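PDB 5UUJ: AlkZ from Streptomyces sahachiroi, which belongs to the AlkZ-like family of DNA glycosylases, proteins of the HTH clan built around winged-helix-type modules. Local coordinates for residues 19-23 and 24-28; 78-81 and 82-86; 167-171 and 172-176; 360-364 and 365-369. All coordinates share one frame; numbering follows the deposited sequence.

Contact 1: 19-23 and 24-28; sequences RQFLE and PRTQP
Phe21 and Pro28 make the tightly packed part of this turn. Pro28 CG sits over one face of the Phe21 ring, 4.1 Å from its centroid, in a CH-pi contact offset toward the rim. The carbonyl O of Arg19 lies over the centre of the other face, 4.1 Å above the plane, so the ring is held between backbone and proline. The first torsion of Phe21 sets CG anti to its carbonyl carbon (chi1 -55°), and this swings the ring over to Pro28. Thr26 OG1 adds an oblique contact, 3.8 Å from Phe21 CD1. Between the backbones a water joins the two arms. It lies 2.8 Å from Phe21 O, to which it probably donates, and accepts from Thr26 N.

The other end of the turn is polar. Glu23 and Arg25 run side by side and form a salt bridge, with Arg25 NE 3.0 Å from Glu23 OE2. The N-H points almost straight at the oxygen (167°). That oxygen lies in the guanidinium plane, but the bond meets the carboxylate on its syn side, 34° out of plane. Arg25 NH2 adds only a weak bond to OE2; its stronger partner is Glu357. Arg282 also bridges to Glu23 OE2, so the charges form a small network. The solvent side belongs to Pro24, which follows a cis peptide bond, and Thr26; both are exposed, whereas Pro28 is buried.

Phe21 has positive phi and is the C-prime residue of a Schellman motif. The arrangement is that of a helix C-terminus, the end of helix 9-19, running into a cis-proline turn.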
loop_
_atom_site.group_PDB
_atom_site.type_symbol
_atom_site.label_atom_id
_atom_site.label_comp_id
_atom_site.label_asym_id
_atom_site.label_seq_id
_atom_site.Cartn_x
_atom_site.Cartn_y
_atom_site.Cartn_z
ATOM N N ARG A 19 -11.316 -1.766 -11.348
ATOM C CA ARG A 19 -10.394 -0.651 -11.150
ATOM C C ARG A 19 -8.993 -1.126 -10.765
ATOM O O ARG A 19 -8.008 -0.469 -11.093
ATOM C CB ARG A 19 -10.930 0.301 -10.079
ATOM C CG ARG A 19 -12.271 0.939 -10.417
ATOM C CD ARG A 19 -12.169 1.901 -11.580
ATOM N NE ARG A 19 -11.278 3.022 -11.295
ATOM C CZ ARG A 19 -10.873 3.906 -12.201
ATOM N NH1 ARG A 19 -11.274 3.805 -13.462
ATOM N NH2 ARG A 19 -10.064 4.892 -11.846
ATOM N N GLN A 20 -8.908 -2.268 -10.084
ATOM C CA GLN A 20 -7.632 -2.772 -9.576
ATOM C C GLN A 20 -6.954 -3.761 -10.528
ATOM O O GLN A 20 -6.020 -4.463 -10.136
ATOM C CB GLN A 20 -7.835 -3.439 -8.213
ATOM C CG GLN A 20 -8.230 -2.478 -7.105
ATOM C CD GLN A 20 -8.453 -3.184 -5.782
ATOM O OE1 GLN A 20 -7.769 -4.158 -5.460
ATOM N NE2 GLN A 20 -9.421 -2.704 -5.010
ATOM N N PHE A 21 -7.434 -3.808 -11.770
ATOM C CA PHE A 21 -6.866 -4.659 -12.815
ATOM C C PHE A 21 -6.937 -6.150 -12.485
ATOM O O PHE A 21 -6.107 -6.932 -12.953
ATOM C CB PHE A 21 -5.407 -4.275 -13.092
ATOM C CG PHE A 21 -5.213 -2.829 -13.447
ATOM C CD1 PHE A 21 -5.843 -2.284 -14.552
ATOM C CD2 PHE A 21 -4.386 -2.020 -12.685
ATOM C CE1 PHE A 21 -5.661 -0.953 -14.887
ATOM C CE2 PHE A 21 -4.199 -0.689 -13.016
ATOM C CZ PHE A 21 -4.836 -0.155 -14.118
ATOM N N LEU A 22 -7.928 -6.547 -11.693
ATOM C CA LEU A 22 -8.106 -7.955 -11.344
ATOM C C LEU A 22 -9.049 -8.671 -12.313
ATOM O O LEU A 22 -8.747 -9.775 -12.764
ATOM C CB LEU A 22 -8.622 -8.085 -9.909
ATOM C CG LEU A 22 -7.582 -7.779 -8.823
ATOM C CD1 LEU A 22 -8.226 -7.739 -7.446
ATOM C CD2 LEU A 22 -6.453 -8.800 -8.837
ATOM N N GLU A 23 -10.184 -8.049 -12.627
ATOM C CA GLU A 23 -11.141 -8.603 -13.590
ATOM C C GLU A 23 -11.893 -7.465 -14.282
ATOM O O GLU A 23 -12.545 -6.670 -13.608
ATOM C CB GLU A 23 -12.155 -9.530 -12.907
ATOM C CG GLU A 23 -11.568 -10.745 -12.199
ATOM C CD GLU A 23 -10.948 -11.754 -13.154
ATOM O OE1 GLU A 23 -11.389 -11.830 -14.323
ATOM O OE2 GLU A 23 -10.016 -12.472 -12.726
ATOM N N PRO A 24 -11.830 -7.387 -15.626
ATOM C CA PRO A 24 -11.154 -8.283 -16.571
ATOM C C PRO A 24 -9.639 -8.126 -16.541
ATOM O O PRO A 24 -9.120 -7.286 -15.807
ATOM C CB PRO A 24 -11.722 -7.856 -17.926
ATOM C CG PRO A 24 -12.059 -6.424 -17.745
ATOM C CD PRO A 24 -12.528 -6.293 -16.328
ATOM N N ARG A 25 -8.948 -8.931 -17.339
ATOM C CA ARG A 25 -7.492 -8.951 -17.333
ATOM C C ARG A 25 -6.898 -8.112 -18.460
ATOM O O ARG A 25 -7.275 -8.251 -19.624
ATOM C CB ARG A 25 -6.989 -10.395 -17.430
ATOM C CG ARG A 25 -6.962 -11.121 -16.092
ATOM C CD ARG A 25 -7.826 -12.358 -16.095
ATOM N NE ARG A 25 -7.902 -12.963 -14.766
ATOM C CZ ARG A 25 -7.025 -13.839 -14.281
ATOM N NH1 ARG A 25 -5.988 -14.235 -15.011
ATOM N NH2 ARG A 25 -7.190 -14.325 -13.060
ATOM N N THR A 26 -5.969 -7.235 -18.091
ATOM C CA THR A 26 -5.215 -6.440 -19.052
ATOM C C THR A 26 -3.731 -6.553 -18.732
ATOM O O THR A 26 -3.341 -7.310 -17.845
ATOM C CB THR A 26 -5.638 -4.959 -19.030
ATOM O OG1 THR A 26 -5.513 -4.441 -17.700
ATOM C CG2 THR A 26 -7.069 -4.807 -19.487
ATOM N N GLN A 27 -2.907 -5.793 -19.449
ATOM C CA GLN A 27 -1.463 -5.842 -19.259
ATOM C C GLN A 27 -0.903 -4.478 -18.866
ATOM O O GLN A 27 -0.145 -3.867 -19.617
ATOM C CB GLN A 27 -0.779 -6.346 -20.528
ATOM C CG GLN A 27 0.664 -6.772 -20.313
ATOM C CD GLN A 27 0.787 -8.063 -19.519
ATOM O OE1 GLN A 27 -0.160 -8.848 -19.433
ATOM N NE2 GLN A 27 1.961 -8.290 -18.937
ATOM N N PRO A 28 -1.273 -3.997 -17.675
ATOM C CA PRO A 28 -0.710 -2.733 -17.196
ATOM C C PRO A 28 0.760 -2.877 -16.825
ATOM O O PRO A 28 1.200 -3.960 -16.438
ATOM C CB PRO A 28 -1.560 -2.420 -15.965
ATOM C CG PRO A 28 -1.995 -3.754 -15.468
ATOM C CD PRO A 28 -2.185 -4.605 -16.690
HETATM O O HOH W 1 -5.095 -7.529 -15.467
#

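Contact 2: 78-81 and 82-86; sequences AMRG and TLHLL
Thr82 grips the loop with both its backbone and its hydroxyl. Met79 O accepts from Thr82 N and from Thr82 OG1, each at 3.1 Å. The hydroxyl comes nearly along the C=O axis, while the N-H comes from above the carbonyl plane. Thr82 chi1 of 65° sets OG1 between the backbone N and carbonyl carbon, within reach of that oxygen. Thr82 O is also shared. Ala78 N donates to it at 3.0 Å from one face of its plane, and His84 ND1 at 3.0 Å from the opposite face. The second bond, with ND1 as donor, holds the imidazole ring in place.

These bonds close a beta hairpin. Its loop, with positive phi at Arg80 and Gly81, joins strands 74-77 and 83-86 of the small antiparallel sheet.

At the edge of the His84 ring, a water lies in plane, 2.9 Å from His84 NE2. It accepts from Arg80 NH2 at 2.7 Å. The guanidinium also reaches Trp230 O and Gln41.

Packing fills the rest. The selenomethionine Met79 puts CE over the centre of the His84 ring, 3.9 Å from the centroid, in a CH-pi contact. Ala78 CB meets Leu86 CD1 at 4.0 Å.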
loop_
_atom_site.group_PDB
_atom_site.type_symbol
_atom_site.label_atom_id
_atom_site.label_comp_id
_atom_site.label_asym_id
_atom_site.label_seq_id
_atom_site.Cartn_x
_atom_site.Cartn_y
_atom_site.Cartn_z
ATOM N N ALA A 78 5.414 5.242 3.581
ATOM C CA ALA A 78 4.250 6.074 3.324
ATOM C C ALA A 78 3.112 5.715 4.286
ATOM O O ALA A 78 3.244 5.909 5.498
ATOM C CB ALA A 78 3.806 5.927 1.871
HETATM N N MSE A 79 2.009 5.189 3.755
HETATM C CA MSE A 79 0.806 4.953 4.556
HETATM C C MSE A 79 1.062 4.042 5.752
HETATM O O MSE A 79 1.680 2.983 5.620
HETATM C CB MSE A 79 -0.304 4.353 3.693
HETATM C CG MSE A 79 -1.126 5.392 2.944
HETATM SE SE MSE A 79 -0.097 6.365 1.595
HETATM C CE MSE A 79 0.357 4.826 0.478
ATOM N N ARG A 80 0.582 4.475 6.915
ATOM C CA ARG A 80 0.720 3.722 8.160
ATOM C C ARG A 80 2.190 3.503 8.526
ATOM O O ARG A 80 2.511 2.662 9.361
ATOM C CB ARG A 80 -0.014 2.380 8.052
ATOM C CG ARG A 80 -1.466 2.518 7.598
ATOM C CD ARG A 80 -2.174 1.177 7.457
ATOM N NE ARG A 80 -1.485 0.275 6.534
ATOM C CZ ARG A 80 -1.570 0.328 5.206
ATOM N NH1 ARG A 80 -2.311 1.252 4.604
ATOM N NH2 ARG A 80 -0.900 -0.550 4.472
ATOM N N GLY A 81 3.076 4.268 7.897
ATOM C CA GLY A 81 4.497 4.180 8.175
ATOM C C GLY A 81 5.188 2.965 7.579
ATOM O O GLY A 81 6.353 2.712 7.880
ATOM N N THR A 82 4.487 2.210 6.737
ATOM C CA THR A 82 5.065 1.005 6.147
ATOM C C THR A 82 5.703 1.293 4.789
ATOM O O THR A 82 5.325 2.238 4.093
ATOM C CB THR A 82 4.013 -0.109 5.969
ATOM O OG1 THR A 82 3.022 0.307 5.026
ATOM C CG2 THR A 82 3.341 -0.440 7.294
ATOM N N LEU A 83 6.672 0.462 4.425
ATOM C CA LEU A 83 7.377 0.587 3.158
ATOM C C LEU A 83 6.451 0.323 1.975
ATOM O O LEU A 83 5.821 -0.731 1.899
ATOM C CB LEU A 83 8.559 -0.382 3.124
ATOM C CG LEU A 83 9.508 -0.264 1.933
ATOM C CD1 LEU A 83 10.225 1.075 1.959
ATOM C CD2 LEU A 83 10.501 -1.416 1.939
ATOM N N HIS A 84 6.383 1.289 1.061
ATOM C CA HIS A 84 5.524 1.207 -0.118
ATOM C C HIS A 84 6.302 1.424 -1.407
ATOM O O HIS A 84 7.266 2.189 -1.438
ATOM C CB HIS A 84 4.416 2.263 -0.059
ATOM C CG HIS A 84 3.202 1.850 0.714
ATOM N ND1 HIS A 84 3.110 1.972 2.081
ATOM C CD2 HIS A 84 2.009 1.357 0.298
ATOM C CE1 HIS A 84 1.919 1.551 2.481
ATOM N NE2 HIS A 84 1.237 1.174 1.416
ATOM N N LEU A 85 5.869 0.754 -2.470
ATOM C CA LEU A 85 6.203 1.175 -3.823
ATOM C C LEU A 85 5.288 2.337 -4.187
ATOM O O LEU A 85 4.095 2.301 -3.888
ATOM C CB LEU A 85 6.033 0.031 -4.828
ATOM C CG LEU A 85 7.144 -1.018 -4.919
ATOM C CD1 LEU A 85 6.651 -2.239 -5.669
ATOM C CD2 LEU A 85 8.376 -0.446 -5.606
ATOM N N LEU A 86 5.849 3.369 -4.810
ATOM C CA LEU A 86 5.069 4.501 -5.305
ATOM C C LEU A 86 5.649 5.017 -6.615
ATOM O O LEU A 86 6.838 4.845 -6.884
ATOM C CB LEU A 86 5.042 5.638 -4.279
ATOM C CG LEU A 86 4.362 5.368 -2.935
ATOM C CD1 LEU A 86 4.709 6.466 -1.945
ATOM C CD2 LEU A 86 2.860 5.266 -3.101
HETATM O O HOH W 2 -1.394 0.024 1.904
#

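Contact 3: 167-171 and 172-176; sequences KPLAW and RGVLC
Leu169 CB is the middle of the apolar patch. Val174 CG2 and Leu175 CD2 both approach it, each at 3.6 Å, and both side chains run obliquely to that of Leu169. Leu175 chi1 of 73° places CG between its own N and carbonyl carbon, which folds the isobutyl group back against the helix. Its other methyl, CD1, meets Ala170 CB at 4.1 Å. Thr124 and Val127 of helix 117-130 touch Leu169 from outside.

Around this patch lie the backbone bonds that end the helix. Val174 N donates to Leu169 O at 3.1 Å and nearly straight (166°). Gly173 N reaches Ala170 O at 2.9 Å, from above the carbonyl plane. Arg172 N bonds to Pro168 O. A water then donates to both Ala170 O and Leu175 O, tying the helix end to the departing chain.

At the polar rim, the Arg172 side chain begins alongside Pro168 O, with CB 3.4 Å away. It then extends outward to a salt bridge with Asp121, and Thr124 OG1 also binds its NH1.

With positive phi at Gly173 and a hydrophobic contact across the turn, this is a Schellman motif at the C-terminus of helix 162-172.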
loop_
_atom_site.group_PDB
_atom_site.type_symbol
_atom_site.label_atom_id
_atom_site.label_comp_id
_atom_site.label_asym_id
_atom_site.label_seq_id
_atom_site.Cartn_x
_atom_site.Cartn_y
_atom_site.Cartn_z
ATOM N N LYS A 167 11.207 7.593 9.459
ATOM C CA LYS A 167 9.883 7.722 8.857
ATOM C C LYS A 167 9.433 9.178 8.677
ATOM O O LYS A 167 8.917 9.529 7.616
ATOM C CB LYS A 167 8.862 6.931 9.679
ATOM C CG LYS A 167 9.150 5.438 9.657
ATOM C CD LYS A 167 8.000 4.597 10.175
ATOM C CE LYS A 167 8.368 3.121 10.123
ATOM N NZ LYS A 167 7.243 2.237 10.504
ATOM N N PRO A 168 9.625 10.032 9.699
ATOM C CA PRO A 168 9.343 11.454 9.463
ATOM C C PRO A 168 10.143 12.025 8.294
ATOM O O PRO A 168 9.640 12.866 7.546
ATOM C CB PRO A 168 9.760 12.119 10.778
ATOM C CG PRO A 168 9.620 11.057 11.799
ATOM C CD PRO A 168 9.913 9.754 11.116
ATOM N N LEU A 169 11.379 11.561 8.142
ATOM C CA LEU A 169 12.238 12.015 7.055
ATOM C C LEU A 169 11.693 11.538 5.714
ATOM O O LEU A 169 11.699 12.284 4.733
ATOM C CB LEU A 169 13.671 11.518 7.253
ATOM C CG LEU A 169 14.616 12.404 8.071
ATOM C CD1 LEU A 169 13.998 12.818 9.390
ATOM C CD2 LEU A 169 15.932 11.679 8.316
ATOM N N ALA A 170 11.221 10.296 5.674
ATOM C CA ALA A 170 10.612 9.759 4.464
ATOM C C ALA A 170 9.381 10.582 4.113
ATOM O O ALA A 170 9.203 10.990 2.970
ATOM C CB ALA A 170 10.247 8.292 4.645
ATOM N N TRP A 171 8.548 10.843 5.116
ATOM C CA TRP A 171 7.314 11.595 4.921
ATOM C C TRP A 171 7.577 13.025 4.464
ATOM O O TRP A 171 6.762 13.608 3.751
ATOM C CB TRP A 171 6.493 11.608 6.210
ATOM C CG TRP A 171 5.958 10.267 6.602
ATOM C CD1 TRP A 171 5.887 9.146 5.822
ATOM C CD2 TRP A 171 5.420 9.902 7.875
ATOM N NE1 TRP A 171 5.332 8.111 6.531
ATOM C CE2 TRP A 171 5.037 8.548 7.795
ATOM C CE3 TRP A 171 5.218 10.590 9.073
ATOM C CZ2 TRP A 171 4.468 7.870 8.871
ATOM C CZ3 TRP A 171 4.653 9.915 10.139
ATOM C CH2 TRP A 171 4.286 8.571 10.031
ATOM N N ARG A 172 8.708 13.590 4.877
ATOM C CA ARG A 172 9.070 14.947 4.473
ATOM C C ARG A 172 9.773 14.953 3.116
ATOM O O ARG A 172 10.029 16.012 2.548
ATOM C CB ARG A 172 9.947 15.608 5.536
ATOM C CG ARG A 172 9.134 16.312 6.609
ATOM C CD ARG A 172 9.921 16.525 7.887
ATOM N NE ARG A 172 9.195 17.377 8.821
ATOM C CZ ARG A 172 9.709 17.873 9.941
ATOM N NH1 ARG A 172 10.964 17.606 10.285
ATOM N NH2 ARG A 172 8.965 18.642 10.720
ATOM N N GLY A 173 10.077 13.764 2.602
ATOM C CA GLY A 173 10.626 13.620 1.265
ATOM C C GLY A 173 12.117 13.862 1.142
ATOM O O GLY A 173 12.589 14.218 0.063
ATOM N N VAL A 174 12.865 13.664 2.226
ATOM C CA VAL A 174 14.312 13.869 2.196
ATOM C C VAL A 174 15.077 12.551 2.124
ATOM O O VAL A 174 16.304 12.553 2.067
ATOM C CB VAL A 174 14.807 14.673 3.424
ATOM C CG1 VAL A 174 14.156 16.047 3.456
ATOM C CG2 VAL A 174 14.546 13.926 4.727
ATOM N N LEU A 175 14.366 11.427 2.125
ATOM C CA LEU A 175 15.024 10.141 1.917
ATOM C C LEU A 175 14.090 9.099 1.325
ATOM O O LEU A 175 12.874 9.137 1.515
ATOM C CB LEU A 175 15.637 9.613 3.228
ATOM C CG LEU A 175 14.807 9.051 4.392
ATOM C CD1 LEU A 175 14.276 7.652 4.145
ATOM C CD2 LEU A 175 15.676 9.024 5.637
ATOM N N CYS A 176 14.694 8.178 0.584
ATOM C CA CYS A 176 14.004 7.031 0.020
ATOM C C CYS A 176 15.068 5.987 -0.270
ATOM O O CYS A 176 16.251 6.255 -0.083
ATOM C CB CYS A 176 13.241 7.406 -1.251
ATOM S SG CYS A 176 14.300 8.026 -2.589
HETATM O O HOH W 3 10.483 9.811 0.753
#

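Contact 4: 360-364 and 365-369; sequences HVARA and SGVSR
Ser365 and Val361 meet through hydrogen bonds in the last turn of the helix. Val361 O receives the Ser365 hydroxyl, with OG at 2.7 Å. The hydroxyl comes in above the carbonyl plane, 36° out of it. Chi1 of -53° turns OG anti to the carbonyl carbon of Ser365 and back along the helix toward that oxygen. Ser365 N adds a weak bond to the same acceptor. Ala362 O takes two donors. Ser365 N comes at 3.1 Å from well above one face of the carbonyl plane. Val367 N comes at 3.0 Å from the opposite face, and this bond is nearly straight (165°). A weak bond from Gly366 N to Arg363 O completes the turn.

Together these make a Schellman motif. Gly366, with positive phi, is the first residue to leave helical geometry after helix 351-365. The chain reverses here and heads for strand 372-374.

A single apolar side-chain pair spans the turn, Val367 CG2 and Ala362 CB at 3.9 Å. The same methyl also packs against Ala362 O, so the valine branch closes over the bonded carbonyl. Ile333 of strand 326-334 packs on Ser365 from outside, and Trp331 on Val361.

One charged side chain takes part through van der Waals contact. Arg363 bends at its second and third torsions, and its NH2 comes within 3.8 Å of Gly366 CA, oblique to the guanidinium. The buried Ala364 packs on Leu50 and Ala53 of helix 45-53, and Arg61 binds its carbonyl.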
loop_
_atom_site.group_PDB
_atom_site.type_symbol
_atom_site.label_atom_id
_atom_site.label_comp_id
_atom_site.label_asym_id
_atom_site.label_seq_id
_atom_site.Cartn_x
_atom_site.Cartn_y
_atom_site.Cartn_z
ATOM N N HIS A 360 -2.259 -19.269 -13.261
ATOM C CA HIS A 360 -1.961 -17.844 -13.316
ATOM C C HIS A 360 -0.925 -17.488 -12.247
ATOM O O HIS A 360 0.017 -16.738 -12.506
ATOM C CB HIS A 360 -3.242 -17.032 -13.126
ATOM C CG HIS A 360 -3.077 -15.564 -13.375
ATOM N ND1 HIS A 360 -2.816 -15.047 -14.622
ATOM C CD2 HIS A 360 -3.155 -14.506 -12.531
ATOM C CE1 HIS A 360 -2.734 -13.727 -14.541
ATOM N NE2 HIS A 360 -2.936 -13.378 -13.285
ATOM N N VAL A 361 -1.100 -18.044 -11.052
ATOM C CA VAL A 361 -0.161 -17.836 -9.956
ATOM C C VAL A 361 1.189 -18.470 -10.281
ATOM O O VAL A 361 2.237 -17.926 -9.936
ATOM C CB VAL A 361 -0.706 -18.417 -8.631
ATOM C CG1 VAL A 361 0.359 -18.398 -7.533
ATOM C CG2 VAL A 361 -1.932 -17.638 -8.179
ATOM N N ALA A 362 1.158 -19.623 -10.944
ATOM C CA ALA A 362 2.382 -20.317 -11.323
ATOM C C ALA A 362 3.230 -19.439 -12.237
ATOM O O ALA A 362 4.437 -19.300 -12.037
ATOM C CB ALA A 362 2.059 -21.638 -12.006
ATOM N N ARG A 363 2.588 -18.845 -13.237
ATOM C CA ARG A 363 3.277 -17.974 -14.182
ATOM C C ARG A 363 3.816 -16.735 -13.469
ATOM O O ARG A 363 4.919 -16.271 -13.758
ATOM C CB ARG A 363 2.334 -17.573 -15.317
ATOM C CG ARG A 363 2.990 -16.811 -16.464
ATOM C CD ARG A 363 3.916 -17.692 -17.302
ATOM N NE ARG A 363 5.237 -17.854 -16.696
ATOM C CZ ARG A 363 6.230 -16.972 -16.799
ATOM N NH1 ARG A 363 6.063 -15.846 -17.481
ATOM N NH2 ARG A 363 7.395 -17.214 -16.211
ATOM N N ALA A 364 3.033 -16.215 -12.528
ATOM C CA ALA A 364 3.439 -15.048 -11.750
ATOM C C ALA A 364 4.572 -15.382 -10.780
ATOM O O ALA A 364 5.241 -14.480 -10.279
ATOM C CB ALA A 364 2.252 -14.480 -10.989
ATOM N N SER A 365 4.779 -16.672 -10.521
ATOM C CA SER A 365 5.832 -17.129 -9.615
ATOM C C SER A 365 7.076 -17.587 -10.377
ATOM O O SER A 365 8.117 -17.858 -9.777
ATOM C CB SER A 365 5.326 -18.274 -8.734
ATOM O OG SER A 365 4.128 -17.918 -8.070
ATOM N N GLY A 366 6.963 -17.685 -11.697
ATOM C CA GLY A 366 8.081 -18.093 -12.527
ATOM C C GLY A 366 8.315 -19.593 -12.528
ATOM O O GLY A 366 9.440 -20.050 -12.731
ATOM N N VAL A 367 7.252 -20.358 -12.302
ATOM C CA VAL A 367 7.320 -21.812 -12.372
ATOM C C VAL A 367 6.314 -22.328 -13.392
ATOM O O VAL A 367 5.356 -21.636 -13.740
ATOM C CB VAL A 367 7.059 -22.466 -10.997
ATOM C CG1 VAL A 367 8.109 -22.013 -9.998
ATOM C CG2 VAL A 367 5.659 -22.139 -10.490
ATOM N N SER A 368 6.535 -23.549 -13.865
ATOM C CA SER A 368 5.733 -24.117 -14.942
ATOM C C SER A 368 4.362 -24.595 -14.478
ATOM O O SER A 368 3.382 -24.492 -15.217
ATOM C CB SER A 368 6.484 -25.280 -15.591
ATOM O OG SER A 368 5.622 -26.039 -16.418
ATOM N N ARG A 369 4.292 -25.120 -13.259
ATOM C CA ARG A 369 3.057 -25.716 -12.765
ATOM C C ARG A 369 2.948 -25.635 -11.251
ATOM O O ARG A 369 3.947 -25.714 -10.536
ATOM C CB ARG A 369 2.961 -27.183 -13.199
ATOM C CG ARG A 369 1.589 -27.589 -13.720
ATOM C CD ARG A 369 1.322 -29.081 -13.539
ATOM N NE ARG A 369 2.476 -29.911 -13.882
ATOM C CZ ARG A 369 2.808 -30.275 -15.118
ATOM N NH1 ARG A 369 2.082 -29.874 -16.155
ATOM N NH2 ARG A 369 3.876 -31.039 -15.319
#

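In the fold
The contacts follow one another along the chain in the order 1 to 4. Contacts 2 and 3 have centres 11 Å apart and touch directly. Trp171 NE1 probably bonds to Ala78 O, and Lys167 NZ lies 2.8 Å from Gly81 O. The hairpin between strands 74-77 and 83-86 is thus joined to helix 162-172. Contacts 1 and 4 have centres 18 Å apart and meet where Arg25 packs on His360, near strand 281-284 of the five-stranded sheet. This brings the loop between helices 9-19 and 30-36 onto helix 351-365, the last helix of the chain. Contacts 3 and 4 are farthest apart, with centres 36 Å apart on opposite sides of the chain's centre.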